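Local coordinates for beta-N-acetylglucosaminidase-like protein Glycoside hydrolase family 20 (Flavobacterium johnsoniae, PDB 6YHH) that probably hydrolyses terminal N-acetylhexosamine residues from chitin-derived oligosaccharides, as a family 20 beta-N-acetylglucosaminidase of bacterial chitin degradation, at residues L25-V31 against T56-Q62; R51-R55 against R497-L501; H195-L201 against I240-Y244. One frame throughout, in Å; residues are numbered along the deposited sequence.

Interaction 1: L25-V31 against T56-Q62; sequences LTKNFKV and TGIFFEQ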
loop_
_atom_site.group_PDB
_atom_site.type_symbol
_atom_site.label_atom_id
_atom_site.label_comp_id
_atom_site.label_asym_id
_atom_site.label_seq_id
_atom_site.Cartn_x
_atom_site.Cartn_y
_atom_site.Cartn_z
ATOM N N LEU A 25 23.740 9.159 18.342
ATOM C CA LEU A 25 23.032 9.945 17.336
ATOM C C LEU A 25 22.295 11.121 18.008
ATOM O O LEU A 25 21.589 10.945 19.052
ATOM C CB LEU A 25 21.991 9.069 16.601
ATOM C CG LEU A 25 22.284 8.555 15.251
ATOM C CD1 LEU A 25 21.060 7.683 14.869
ATOM C CD2 LEU A 25 22.469 9.668 14.241
ATOM N N THR A 26 22.538 12.296 17.463
ATOM C CA THR A 26 21.987 13.528 17.993
ATOM C C THR A 26 21.524 14.375 16.847
ATOM O O THR A 26 21.732 14.083 15.684
ATOM C CB THR A 26 23.082 14.392 18.680
ATOM O OG1 THR A 26 23.961 14.936 17.709
ATOM C CG2 THR A 26 23.804 13.544 19.711
ATOM N N LYS A 27 20.938 15.521 17.209
ATOM C CA LYS A 27 20.515 16.484 16.238
ATOM C C LYS A 27 21.640 17.162 15.441
ATOM O O LYS A 27 21.405 17.813 14.425
ATOM C CB LYS A 27 19.605 17.537 16.935
ATOM C CG LYS A 27 18.527 18.102 16.000
ATOM C CD LYS A 27 17.502 18.836 16.821
ATOM C CE LYS A 27 16.703 19.675 15.882
ATOM N NZ LYS A 27 15.604 18.885 15.369
ATOM N N ASN A 28 22.892 16.926 15.828
ATOM C CA ASN A 28 24.058 17.404 15.084
ATOM C C ASN A 28 24.378 16.548 13.876
ATOM O O ASN A 28 25.187 16.911 13.033
ATOM C CB ASN A 28 25.334 17.439 15.998
ATOM C CG ASN A 28 26.467 18.223 15.351
ATOM O OD1 ASN A 28 26.225 19.350 14.865
ATOM N ND2 ASN A 28 27.699 17.629 15.270
ATOM N N PHE A 29 23.768 15.349 13.812
ATOM C CA PHE A 29 24.041 14.459 12.708
ATOM C C PHE A 29 23.783 14.996 11.310
ATOM O O PHE A 29 22.667 15.484 10.986
ATOM C CB PHE A 29 23.296 13.159 12.901
ATOM C CG PHE A 29 23.687 12.053 11.934
ATOM C CD1 PHE A 29 24.819 11.278 12.178
ATOM C CD2 PHE A 29 22.930 11.758 10.824
ATOM C CE1 PHE A 29 25.157 10.267 11.306
ATOM C CE2 PHE A 29 23.273 10.694 9.971
ATOM C CZ PHE A 29 24.416 9.990 10.202
ATOM N N LYS A 30 24.818 14.885 10.489
ATOM C CA LYS A 30 24.804 15.225 9.098
ATOM C C LYS A 30 25.637 14.268 8.261
ATOM O O LYS A 30 26.510 13.549 8.801
ATOM C CB LYS A 30 25.350 16.698 8.907
ATOM C CG LYS A 30 24.503 17.783 9.528
ATOM C CD LYS A 30 25.044 19.198 9.256
ATOM C CE LYS A 30 26.040 19.635 10.356
ATOM N NZ LYS A 30 25.725 19.598 11.849
ATOM N N VAL A 31 25.386 14.288 6.955
ATOM C CA VAL A 31 26.040 13.474 5.961
ATOM C C VAL A 31 26.703 14.311 4.885
ATOM O O VAL A 31 26.201 15.337 4.428
ATOM C CB VAL A 31 25.084 12.407 5.345
ATOM C CG1 VAL A 31 23.986 13.059 4.536
ATOM C CG2 VAL A 31 25.834 11.398 4.504
ATOM N N THR A 56 14.093 7.200 14.493
ATOM C CA THR A 56 14.672 7.873 15.653
ATOM C C THR A 56 13.986 9.116 16.149
ATOM O O THR A 56 14.188 9.502 17.346
ATOM C CB THR A 56 16.136 8.248 15.408
ATOM O OG1 THR A 56 16.302 9.113 14.273
ATOM C CG2 THR A 56 16.957 7.012 15.225
ATOM N N GLY A 57 13.254 9.802 15.244
ATOM C CA GLY A 57 12.475 10.955 15.700
ATOM C C GLY A 57 13.365 12.148 16.058
ATOM O O GLY A 57 12.925 13.016 16.870
ATOM N N ILE A 58 14.514 12.261 15.425
ATOM C CA ILE A 58 15.479 13.309 15.766
ATOM C C ILE A 58 15.171 14.626 15.101
ATOM O O ILE A 58 15.396 15.663 15.726
ATOM C CB ILE A 58 16.918 12.812 15.560
ATOM C CG1 ILE A 58 17.189 11.749 16.627
ATOM C CG2 ILE A 58 17.891 14.024 15.614
ATOM C CD1 ILE A 58 18.486 10.995 16.497
ATOM N N PHE A 59 14.627 14.593 13.893
ATOM C CA PHE A 59 14.380 15.752 13.019
ATOM C C PHE A 59 15.711 16.339 12.552
ATOM O O PHE A 59 16.133 17.435 12.979
ATOM C CB PHE A 59 13.477 16.808 13.699
ATOM C CG PHE A 59 12.018 16.384 13.862
ATOM C CD1 PHE A 59 11.620 15.345 14.678
ATOM C CD2 PHE A 59 11.056 17.083 13.170
ATOM C CE1 PHE A 59 10.271 15.006 14.818
ATOM C CE2 PHE A 59 9.719 16.716 13.307
ATOM C CZ PHE A 59 9.364 15.670 14.081
ATOM N N PHE A 60 16.387 15.598 11.697
ATOM C CA PHE A 60 17.726 15.998 11.199
ATOM C C PHE A 60 17.622 17.300 10.431
ATOM O O PHE A 60 16.613 17.599 9.782
ATOM C CB PHE A 60 18.295 14.878 10.291
ATOM C CG PHE A 60 18.554 13.594 11.032
ATOM C CD1 PHE A 60 19.266 13.598 12.164
ATOM C CD2 PHE A 60 18.097 12.358 10.532
ATOM C CE1 PHE A 60 19.567 12.444 12.847
ATOM C CE2 PHE A 60 18.425 11.207 11.187
ATOM C CZ PHE A 60 19.091 11.227 12.371
ATOM N N GLU A 61 18.712 18.048 10.450
ATOM C CA GLU A 61 18.787 19.331 9.706
ATOM C C GLU A 61 18.662 19.253 8.232
ATOM O O GLU A 61 18.054 20.101 7.634
ATOM C CB GLU A 61 20.120 20.092 10.049
ATOM N N GLN A 62 19.282 18.303 7.553
ATOM C CA GLN A 62 19.298 18.280 6.139
ATOM C C GLN A 62 17.990 17.765 5.570
ATOM O O GLN A 62 17.401 16.798 6.134
ATOM C CB GLN A 62 20.406 17.319 5.675
ATOM C CG GLN A 62 21.790 17.909 5.819
ATOM C CD GLN A 62 22.818 16.846 5.646
ATOM O OE1 GLN A 62 22.972 15.998 6.513
ATOM N NE2 GLN A 62 23.448 16.813 4.467
HETATM O O HOH W 1 20.873 17.121 12.060
HETATM O O HOH W 2 21.191 16.176 8.664
#
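Two irregular segments run side by side, CA atoms closest at Lys-27 and Phe-60 (5.8 Å). Residues 25-31 link strands 21-24 and 31-35 through a type I turn, Thr-26 to Phe-29, in which Thr-26 OG1 accepts from Asn-28 N (2.9 Å), an ST turn. Residues 56-62 leave helix 40-56 through Gly-57, whose phi is positive. Lys-27 NZ reaches across to this bend, donating to Phe-59 O (2.8 Å) and Ile-58 O (3.2 Å). At the other end the Gln-62 amide imitates a strand neighbour: Val-31 N donates to OE1 of Gln-62 (3.0 Å), and NE2 of Gln-62 to Val-31 O (3.1 Å). Between them, water 1 joins Lys-27 O and Phe-29 O to Glu-61 N, and water 2 joins Phe-29 O to Gln-62. Beneath lie Leu-25, Ile-58 and the Phe-29 and Phe-60 rings, centroids 5.4 Å apart and oblique. Phe-59 turns outward to Tyr-547 of the second subunit. Between these segments, side chains and water, not backbone-to-backbone bonds, satisfy amides and carbonyls above an apolar layer.

Interaction 2: R51-R55 against R497-L501; sequences RLDGR and RLEEL
This is a charged surface contact between domains: the C-terminal part of helix 40-56, in the N-terminal GH20 domain, faces the turn that follows helix 484-497, 442 residues on. Residues 51-55 are helical; after Arg-497 the chain tightens into a 3-10 turn over 499-501, with Leu-501 N bonded to Leu-498 O (2.9 Å). The backbones stay apart, the nearest CA atoms being those of Arg-51 and Glu-500 at 7.3 Å, so long side chains bridge the gap. Glu-500 (chi1 p, chi2 t) reaches between two arginines one helical turn apart. Arg-51 (m, t, p) gives NE to Glu-500 OE2 at 2.8 Å; Arg-55, extended beyond its m chi1, gives NE to Glu-500 OE1 and NH2 to Glu-500 OE2, both at 2.9 Å. Water 3 links Arg-51 O to Glu-500 OE1, and water 4 links Arg-51 NH2 to Glu-500 OE2. Leu-501 CD2 covers one face of the Arg-51 guanidinium, 3.6 Å from NE of Arg-51. Arg-497 NH1 lies 3.5 Å from Arg-55 CG. One carboxylate thus holds two arginines in a salt-bridge network; Glu-118 gives Arg-51 a second carboxylate, while Arg-497 bonds to the neutral Asn-515 of the second subunit.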
loop_
_atom_site.group_PDB
_atom_site.type_symbol
_atom_site.label_atom_id
_atom_site.label_comp_id
_atom_site.label_asym_id
_atom_site.label_seq_id
_atom_site.Cartn_x
_atom_site.Cartn_y
_atom_site.Cartn_z
ATOM N N ARG A 51 15.013 7.529 6.231
ATOM C CA ARG A 51 14.706 6.312 6.941
ATOM C C ARG A 51 15.242 6.339 8.386
ATOM O O ARG A 51 14.552 5.961 9.345
ATOM C CB ARG A 51 15.243 5.099 6.202
ATOM C CG ARG A 51 14.503 4.848 4.914
ATOM C CD ARG A 51 15.255 3.989 3.937
ATOM N NE ARG A 51 15.518 2.664 4.399
ATOM C CZ ARG A 51 16.425 1.838 3.879
ATOM N NH1 ARG A 51 17.254 2.269 2.959
ATOM N NH2 ARG A 51 16.525 0.583 4.333
ATOM N N LEU A 52 16.463 6.789 8.537
ATOM C CA LEU A 52 17.035 6.917 9.870
ATOM C C LEU A 52 16.226 7.815 10.782
ATOM O O LEU A 52 16.014 7.502 11.938
ATOM C CB LEU A 52 18.494 7.421 9.731
ATOM C CG LEU A 52 19.264 7.512 11.020
ATOM C CD1 LEU A 52 19.349 6.162 11.748
ATOM C CD2 LEU A 52 20.649 8.102 10.803
ATOM N N ASP A 53 15.788 8.940 10.246
ATOM C CA ASP A 53 14.954 9.885 11.004
ATOM C C ASP A 53 13.641 9.245 11.380
ATOM O O ASP A 53 13.127 9.416 12.493
ATOM C CB ASP A 53 14.721 11.157 10.202
ATOM C CG ASP A 53 14.643 12.439 11.107
ATOM O OD1 ASP A 53 14.706 12.359 12.329
ATOM O OD2 ASP A 53 14.553 13.505 10.469
ATOM N N GLY A 54 13.054 8.474 10.448
ATOM C CA GLY A 54 11.796 7.813 10.779
ATOM C C GLY A 54 11.911 6.847 11.969
ATOM O O GLY A 54 10.977 6.632 12.717
ATOM N N ARG A 55 13.079 6.236 12.116
ATOM C CA ARG A 55 13.285 5.320 13.210
ATOM C C ARG A 55 13.621 5.959 14.538
ATOM O O ARG A 55 13.479 5.313 15.598
ATOM C CB ARG A 55 14.445 4.370 12.866
ATOM C CG ARG A 55 14.300 3.539 11.636
ATOM C CD ARG A 55 15.385 2.530 11.484
ATOM N NE ARG A 55 15.341 1.892 10.190
ATOM C CZ ARG A 55 16.138 0.924 9.786
ATOM N NH1 ARG A 55 16.977 0.373 10.667
ATOM N NH2 ARG A 55 16.013 0.433 8.577
ATOM N N ARG A 497 12.025 -3.944 9.893
ATOM C CA ARG A 497 12.490 -2.689 9.292
ATOM C C ARG A 497 12.133 -2.521 7.828
ATOM O O ARG A 497 12.081 -1.415 7.314
ATOM C CB ARG A 497 13.958 -2.452 9.607
ATOM C CG ARG A 497 14.211 -2.160 11.082
ATOM C CD ARG A 497 13.474 -0.907 11.607
ATOM N NE ARG A 497 13.947 -0.580 12.980
ATOM C CZ ARG A 497 13.383 0.369 13.720
ATOM N NH1 ARG A 497 12.366 1.083 13.230
ATOM N NH2 ARG A 497 13.783 0.585 14.973
ATOM N N LEU A 498 11.844 -3.637 7.122
ATOM C CA LEU A 498 11.367 -3.503 5.759
ATOM C C LEU A 498 10.022 -2.760 5.698
ATOM O O LEU A 498 9.687 -2.204 4.628
ATOM C CB LEU A 498 11.264 -4.878 5.058
ATOM C CG LEU A 498 12.513 -5.671 4.790
ATOM C CD1 LEU A 498 12.151 -7.068 4.321
ATOM C CD2 LEU A 498 13.344 -4.969 3.719
ATOM N N GLU A 499 9.283 -2.699 6.805
ATOM C CA GLU A 499 7.972 -2.045 6.750
ATOM C C GLU A 499 8.064 -0.585 6.429
ATOM O O GLU A 499 7.127 -0.001 5.871
ATOM C CB GLU A 499 7.201 -2.205 8.045
ATOM C CG GLU A 499 6.707 -3.620 8.355
ATOM C CD GLU A 499 5.690 -3.637 9.442
ATOM O OE1 GLU A 499 6.010 -3.201 10.541
ATOM O OE2 GLU A 499 4.526 -3.967 9.087
ATOM N N GLU A 500 9.201 0.046 6.754
ATOM C CA GLU A 500 9.350 1.442 6.408
ATOM C C GLU A 500 9.405 1.710 4.923
ATOM O O GLU A 500 9.249 2.847 4.524
ATOM C CB GLU A 500 10.577 2.062 7.108
ATOM C CG GLU A 500 11.891 1.658 6.453
ATOM C CD GLU A 500 13.146 1.900 7.294
ATOM O OE1 GLU A 500 13.025 2.199 8.503
ATOM O OE2 GLU A 500 14.235 1.709 6.695
ATOM N N LEU A 501 9.639 0.679 4.137
ATOM C CA LEU A 501 9.704 0.800 2.698
ATOM C C LEU A 501 8.325 0.449 2.062
ATOM O O LEU A 501 8.191 0.402 0.842
ATOM C CB LEU A 501 10.759 -0.208 2.176
ATOM C CG LEU A 501 12.149 0.012 2.767
ATOM C CD1 LEU A 501 13.111 -1.097 2.319
ATOM C CD2 LEU A 501 12.684 1.395 2.511
HETATM O O HOH W 3 12.137 4.871 8.852
HETATM O O HOH W 4 14.805 -1.383 5.875
HETATM O O HOH W 5 12.523 2.827 16.200
#

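Interaction 3: H195-L201 against I240-Y244; sequences HPKLIEL and ILTAY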
loop_
_atom_site.group_PDB
_atom_site.type_symbol
_atom_site.label_atom_id
_atom_site.label_comp_id
_atom_site.label_asym_id
_atom_site.label_seq_id
_atom_site.Cartn_x
_atom_site.Cartn_y
_atom_site.Cartn_z
ATOM N N HIS A 195 2.243 -3.553 -31.770
ATOM C CA HIS A 195 1.520 -4.807 -31.775
ATOM C C HIS A 195 0.386 -4.701 -30.797
ATOM O O HIS A 195 0.287 -5.469 -29.783
ATOM C CB HIS A 195 2.459 -5.967 -31.466
ATOM C CG HIS A 195 3.376 -6.242 -32.613
ATOM N ND1 HIS A 195 2.998 -7.035 -33.679
ATOM C CD2 HIS A 195 4.549 -5.668 -32.962
ATOM C CE1 HIS A 195 3.966 -7.052 -34.575
ATOM N NE2 HIS A 195 4.904 -6.213 -34.173
ATOM N N PRO A 196 -0.555 -3.784 -31.049
ATOM C CA PRO A 196 -1.580 -3.483 -30.047
ATOM C C PRO A 196 -2.511 -4.583 -29.668
ATOM O O PRO A 196 -3.081 -4.544 -28.563
ATOM C CB PRO A 196 -2.347 -2.308 -30.671
ATOM C CG PRO A 196 -2.215 -2.598 -32.109
ATOM C CD PRO A 196 -0.743 -2.922 -32.272
ATOM N N LYS A 197 -2.662 -5.603 -30.499
ATOM C CA LYS A 197 -3.512 -6.700 -30.184
ATOM C C LYS A 197 -3.059 -7.420 -28.896
ATOM O O LYS A 197 -3.872 -8.040 -28.215
ATOM C CB LYS A 197 -3.600 -7.694 -31.286
ATOM C CG LYS A 197 -4.468 -7.186 -32.468
ATOM C CD LYS A 197 -4.770 -8.297 -33.490
ATOM C CE LYS A 197 -3.600 -8.800 -34.320
ATOM N NZ LYS A 197 -3.841 -10.101 -35.015
ATOM N N LEU A 198 -1.779 -7.354 -28.612
ATOM C CA LEU A 198 -1.303 -8.017 -27.351
ATOM C C LEU A 198 -1.893 -7.345 -26.101
ATOM O O LEU A 198 -2.200 -8.043 -25.116
ATOM C CB LEU A 198 0.204 -8.030 -27.315
ATOM C CG LEU A 198 0.862 -9.065 -28.235
ATOM C CD1 LEU A 198 2.293 -8.702 -28.505
ATOM C CD2 LEU A 198 0.721 -10.520 -27.722
ATOM N N ILE A 199 -2.095 -6.052 -26.173
ATOM C CA ILE A 199 -2.762 -5.316 -25.069
ATOM C C ILE A 199 -4.279 -5.519 -25.136
ATOM O O ILE A 199 -4.971 -5.758 -24.143
ATOM C CB ILE A 199 -2.335 -3.832 -25.049
ATOM C CG1 ILE A 199 -0.859 -3.754 -24.732
ATOM C CG2 ILE A 199 -3.208 -3.058 -24.049
ATOM C CD1 ILE A 199 -0.479 -4.443 -23.402
ATOM N N GLU A 200 -4.852 -5.320 -26.344
ATOM C CA GLU A 200 -6.264 -5.405 -26.493
ATOM C C GLU A 200 -6.847 -6.740 -26.104
ATOM O O GLU A 200 -7.900 -6.807 -25.392
ATOM C CB GLU A 200 -6.620 -5.131 -27.974
ATOM C CG GLU A 200 -8.106 -5.038 -28.250
ATOM C CD GLU A 200 -8.476 -5.227 -29.753
ATOM O OE1 GLU A 200 -7.637 -5.459 -30.674
ATOM O OE2 GLU A 200 -9.706 -5.155 -29.996
ATOM N N LEU A 201 -6.196 -7.798 -26.549
ATOM C CA LEU A 201 -6.740 -9.148 -26.511
ATOM C C LEU A 201 -6.081 -10.059 -25.470
ATOM O O LEU A 201 -6.636 -11.094 -25.169
ATOM C CB LEU A 201 -6.612 -9.814 -27.879
ATOM C CG LEU A 201 -7.376 -9.112 -29.025
ATOM C CD1 LEU A 201 -7.140 -9.872 -30.292
ATOM C CD2 LEU A 201 -8.863 -8.963 -28.700
ATOM N N ILE A 240 -0.019 -14.881 -25.932
ATOM C CA ILE A 240 0.533 -14.422 -27.213
ATOM C C ILE A 240 -0.348 -14.868 -28.388
ATOM O O ILE A 240 -0.661 -14.093 -29.352
ATOM C CB ILE A 240 1.970 -14.901 -27.387
ATOM C CG1 ILE A 240 2.894 -14.216 -26.371
ATOM C CG2 ILE A 240 2.453 -14.590 -28.810
ATOM C CD1 ILE A 240 4.277 -14.766 -26.423
ATOM N N LEU A 241 -0.756 -16.113 -28.323
ATOM C CA LEU A 241 -1.496 -16.733 -29.439
ATOM C C LEU A 241 -2.985 -16.350 -29.438
ATOM O O LEU A 241 -3.680 -16.597 -30.380
ATOM C CB LEU A 241 -1.344 -18.248 -29.364
ATOM C CG LEU A 241 0.084 -18.727 -29.657
ATOM C CD1 LEU A 241 0.249 -20.216 -29.365
ATOM C CD2 LEU A 241 0.405 -18.492 -31.135
ATOM N N THR A 242 -3.510 -15.812 -28.324
ATOM C CA THR A 242 -4.820 -15.161 -28.354
ATOM C C THR A 242 -4.784 -13.921 -29.289
ATOM O O THR A 242 -5.731 -13.687 -30.042
ATOM C CB THR A 242 -5.249 -14.777 -26.909
ATOM O OG1 THR A 242 -5.322 -15.945 -26.130
ATOM C CG2 THR A 242 -6.579 -14.046 -26.904
ATOM N N ALA A 243 -3.707 -13.146 -29.230
ATOM C CA ALA A 243 -3.507 -12.008 -30.109
ATOM C C ALA A 243 -3.079 -12.413 -31.554
ATOM O O ALA A 243 -3.578 -11.821 -32.542
ATOM C CB ALA A 243 -2.437 -11.086 -29.552
ATOM N N TYR A 244 -2.195 -13.400 -31.666
ATOM C CA TYR A 244 -1.593 -13.842 -32.956
ATOM C C TYR A 244 -1.789 -15.351 -33.158
ATOM O O TYR A 244 -0.837 -16.108 -33.148
ATOM C CB TYR A 244 -0.106 -13.453 -33.013
ATOM C CG TYR A 244 0.094 -11.939 -33.155
ATOM C CD1 TYR A 244 -0.166 -11.326 -34.385
ATOM C CD2 TYR A 244 0.447 -11.138 -32.121
ATOM C CE1 TYR A 244 -0.009 -9.972 -34.554
ATOM C CE2 TYR A 244 0.562 -9.773 -32.277
ATOM C CZ TYR A 244 0.382 -9.196 -33.505
ATOM O OH TYR A 244 0.490 -7.813 -33.703
HETATM O O HOH W 6 -1.383 -6.045 -33.117
#
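A short bond of 2.6 Å, from His-195 ND1 to Tyr-244 OH, is the strongest polar link here. It runs near the plane of the imidazole, while the two rings stand oblique, their planes at 64°. The same hydroxyl lies 2.6 Å from water 6, which accepts from Lys-197 N (2.9 Å), so through this water the tyrosine also reaches the backbone of Lys-197. On its other side His-195 makes a weak hydrogen bond through NE2 to Glu-297 of helix 289-302.

The second direct bond goes from Lys-197 NZ to Ala-243 O (3.0 Å), a carbonyl in the last turn of helix 238-243. To get there the lysine chain passes Tyr-244, with CE of Lys-197 3.8 Å from CE1 of Tyr-244.

Backbones approach most closely at Lys-197 and Ala-243, whose CA atoms are 5.3 Å apart, a spacing that the small alanine permits. Leu-198 CD2 packs on Ala-243 CB at 3.7 Å, and Leu-198 CG meets the edge of the Tyr-244 ring, 4.1 Å from CE2 of Tyr-244. Farther along, Leu-201 O touches Thr-242 CG2 at 3.4 Å. Trp-188, which touches Leu-198 and Ile-240, and Leu-298, which touches His-195 and Leu-198, help enclose this layer.

Both are short extra helices in the connections that follow barrel strands 177-184 and 226-230, ahead of the longer helices 210-222 and 289-302; here such excursions from neighbouring strands pack on each other in the TIM-barrel catalytic domain.

Overall arrangement
Interactions 1 and 2 share one structural element. Helix 40-56 supplies residues 51-55 and runs on into 56-62, and Asp-53 receives probable hydrogen bonds on OD1 from Phe-59 N (2.7 Å) and on OD2 from Phe-60 N (3.0 Å), while Leu-52 packs on Phe-29. The centres lie 14 Å apart, and both contacts touch the second subunit. Interaction 1 is internal to the N-terminal domain, whereas interaction 2 ties that domain to residues 497-501. Interaction 3 is remote, its centre 53 Å from that of interaction 1 and 42 Å from that of interaction 2, and belongs to the catalytic barrel. All three lie away from Glu-317, the predicted proton donor.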